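Viral interleukin-10 homolog (Human herpesvirus 5, PDB 1LQS) mimics human interleukin-10, binding the human IL-10 receptor and signalling through its two subunits so that the virus can exploit the immunosuppressive pathway. Local coordinates at residues R72-V77 / T98-Y103. Residues are numbered along the deposited sequence; the frame is centred on the assembly and turned at random.
Sequences RYLEIV and TLESIY
Arg72 O takes two backbone N-H groups, Ile76 N at 2.8 Å and Val77 N at 2.9 Å, in the widened pi-type turn of helix 62-84 that carries Leu74 toward Leu99 and Glu100 of helix 89-106. The two helix segments run roughly antiparallel, at 139°, with axes 10.4 Å apart, and Leu74 points across toward the other helix. Its CG stands anti to the carbonyl carbon (chi1 -64°), and its two methyls divide the work. Leu74 CD2 lies 3.7 Å from Leu99 CB, the two leucine side chains crossing obliquely, while Leu74 CD1 meets Tyr103 CB at 4.0 Å, one helical turn further on. Branched, flexible leucine suits this place because one residue can fill two neighbouring sites. Leu99 CD2 also reaches Tyr73 CB, at 4.3 Å, and the Leu99 side chain touches Leu70 and Phe78 of helix 62-84 as well.

Partly exposed beside Leu74, Glu100 bends at chi2 (59°), bringing its carboxylate against that leucine; the model is too tight there for the spacing to be trusted. Arg96 forms a salt bridge with Glu100 OE1 and a long, weak ion pair with Glu75, probably easing the repulsion between the two acids. Tyrosine suits both of its places, pairing an apolar base with a hydroxyl that reaches a more distant partner: Tyr103 packs by its CB and hydrogen-bonds Asp67 by its OH, whereas Tyr73 OH binds Gly138 O of the second subunit, consistent with the intertwined IL-10 family dimer. Direct cohesion between these segments is thus essentially apolar, while the tyrosine hydroxyls and Glu100 OE1 find polar partners outside them.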
loop_
_atom_site.group_PDB
_atom_site.type_symbol
_atom_site.label_atom_id
_atom_site.label_comp_id
_atom_site.label_asym_id
_atom_site.label_seq_id
_atom_site.Cartn_x
_atom_site.Cartn_y
_atom_site.Cartn_z
ATOM N N ARG C 72 -11.347 10.859 -17.572
ATOM C CA ARG C 72 -12.384 11.870 -17.436
ATOM C C ARG C 72 -12.008 13.123 -18.241
ATOM O O ARG C 72 -12.847 13.735 -18.899
ATOM C CB ARG C 72 -12.565 12.173 -15.941
ATOM C CG ARG C 72 -13.462 13.333 -15.584
ATOM C CD ARG C 72 -14.797 13.225 -16.241
ATOM N NE ARG C 72 -15.829 13.898 -15.458
ATOM C CZ ARG C 72 -16.774 13.258 -14.773
ATOM N NH1 ARG C 72 -16.817 11.929 -14.775
ATOM N NH2 ARG C 72 -17.682 13.950 -14.092
ATOM N N TYR C 73 -10.734 13.487 -18.204
ATOM C CA TYR C 73 -10.276 14.649 -18.932
ATOM C C TYR C 73 -10.167 14.384 -20.420
ATOM O O TYR C 73 -10.644 15.168 -21.242
ATOM C CB TYR C 73 -8.919 15.092 -18.412
ATOM C CG TYR C 73 -8.982 15.951 -17.181
ATOM C CD1 TYR C 73 -9.148 17.324 -17.277
ATOM C CD2 TYR C 73 -8.803 15.398 -15.920
ATOM C CE1 TYR C 73 -9.118 18.127 -16.141
ATOM C CE2 TYR C 73 -8.773 16.190 -14.786
ATOM C CZ TYR C 73 -8.923 17.549 -14.901
ATOM O OH TYR C 73 -8.826 18.330 -13.775
ATOM N N LEU C 74 -9.523 13.287 -20.781
ATOM C CA LEU C 74 -9.374 13.000 -22.190
ATOM C C LEU C 74 -10.721 12.797 -22.870
ATOM O O LEU C 74 -10.919 13.234 -24.002
ATOM C CB LEU C 74 -8.483 11.768 -22.383
ATOM C CG LEU C 74 -7.044 11.972 -21.893
ATOM C CD1 LEU C 74 -6.175 10.794 -22.268
ATOM C CD2 LEU C 74 -6.486 13.214 -22.524
ATOM N N GLU C 75 -11.658 12.179 -22.158
ATOM C CA GLU C 75 -12.963 11.870 -22.731
ATOM C C GLU C 75 -14.131 12.830 -22.512
ATOM O O GLU C 75 -15.019 12.913 -23.354
ATOM C CB GLU C 75 -13.384 10.470 -22.283
ATOM C CG GLU C 75 -12.427 9.374 -22.710
ATOM C CD GLU C 75 -12.290 9.263 -24.219
ATOM O OE1 GLU C 75 -13.335 9.178 -24.908
ATOM O OE2 GLU C 75 -11.140 9.250 -24.714
ATOM N N ILE C 76 -14.147 13.552 -21.399
ATOM C CA ILE C 76 -15.252 14.463 -21.131
ATOM C C ILE C 76 -14.852 15.926 -20.984
ATOM O O ILE C 76 -15.316 16.784 -21.743
ATOM C CB ILE C 76 -16.021 14.051 -19.851
ATOM C CG1 ILE C 76 -16.524 12.610 -19.972
ATOM C CG2 ILE C 76 -17.202 14.973 -19.645
ATOM C CD1 ILE C 76 -17.426 12.382 -21.157
ATOM N N VAL C 77 -13.996 16.207 -20.005
ATOM C CA VAL C 77 -13.561 17.578 -19.738
ATOM C C VAL C 77 -12.996 18.318 -20.955
ATOM O O VAL C 77 -13.533 19.349 -21.369
ATOM C CB VAL C 77 -12.507 17.622 -18.612
ATOM C CG1 VAL C 77 -12.279 19.063 -18.191
ATOM C CG2 VAL C 77 -12.955 16.782 -17.426
ATOM N N THR C 98 -1.197 15.945 -25.840
ATOM C CA THR C 98 -0.032 15.615 -25.032
ATOM C C THR C 98 -0.437 14.740 -23.841
ATOM O O THR C 98 0.285 13.819 -23.453
ATOM C CB THR C 98 0.668 16.898 -24.510
ATOM O OG1 THR C 98 1.290 17.582 -25.602
ATOM C CG2 THR C 98 1.722 16.560 -23.462
ATOM N N LEU C 99 -1.594 15.024 -23.264
ATOM C CA LEU C 99 -2.037 14.248 -22.127
ATOM C C LEU C 99 -2.307 12.852 -22.631
ATOM O O LEU C 99 -2.032 11.864 -21.948
ATOM C CB LEU C 99 -3.294 14.865 -21.524
ATOM C CG LEU C 99 -3.742 14.356 -20.153
ATOM C CD1 LEU C 99 -2.552 14.230 -19.201
ATOM C CD2 LEU C 99 -4.785 15.317 -19.610
ATOM N N GLU C 100 -2.826 12.776 -23.851
ATOM C CA GLU C 100 -3.125 11.496 -24.475
ATOM C C GLU C 100 -1.795 10.736 -24.610
ATOM O O GLU C 100 -1.688 9.566 -24.247
ATOM C CB GLU C 100 -3.769 11.744 -25.844
ATOM C CG GLU C 100 -4.530 10.565 -26.442
ATOM C CD GLU C 100 -5.679 10.080 -25.561
ATOM O OE1 GLU C 100 -6.501 10.915 -25.122
ATOM O OE2 GLU C 100 -5.772 8.860 -25.315
ATOM N N SER C 101 -0.773 11.426 -25.110
ATOM C CA SER C 101 0.542 10.832 -25.289
ATOM C C SER C 101 1.019 10.203 -23.986
ATOM O O SER C 101 1.518 9.072 -23.976
ATOM C CB SER C 101 1.537 11.898 -25.748
ATOM O OG SER C 101 2.812 11.339 -25.995
ATOM N N ILE C 102 0.863 10.939 -22.889
ATOM C CA ILE C 102 1.262 10.442 -21.577
ATOM C C ILE C 102 0.463 9.189 -21.163
ATOM O O ILE C 102 1.047 8.208 -20.699
ATOM C CB ILE C 102 1.090 11.535 -20.492
ATOM C CG1 ILE C 102 1.981 12.730 -20.827
ATOM C CG2 ILE C 102 1.463 10.984 -19.125
ATOM C CD1 ILE C 102 1.987 13.797 -19.773
ATOM N N TYR C 103 -0.861 9.221 -21.345
ATOM C CA TYR C 103 -1.718 8.093 -20.978
ATOM C C TYR C 103 -1.361 6.789 -21.682
ATOM O O TYR C 103 -1.290 5.740 -21.047
ATOM C CB TYR C 103 -3.184 8.409 -21.263
ATOM C CG TYR C 103 -4.148 7.420 -20.632
ATOM C CD1 TYR C 103 -4.205 7.264 -19.247
ATOM C CD2 TYR C 103 -4.995 6.645 -21.409
ATOM C CE1 TYR C 103 -5.077 6.367 -18.656
ATOM C CE2 TYR C 103 -5.872 5.743 -20.824
ATOM C CZ TYR C 103 -5.908 5.610 -19.444
ATOM O OH TYR C 103 -6.779 4.725 -18.852
#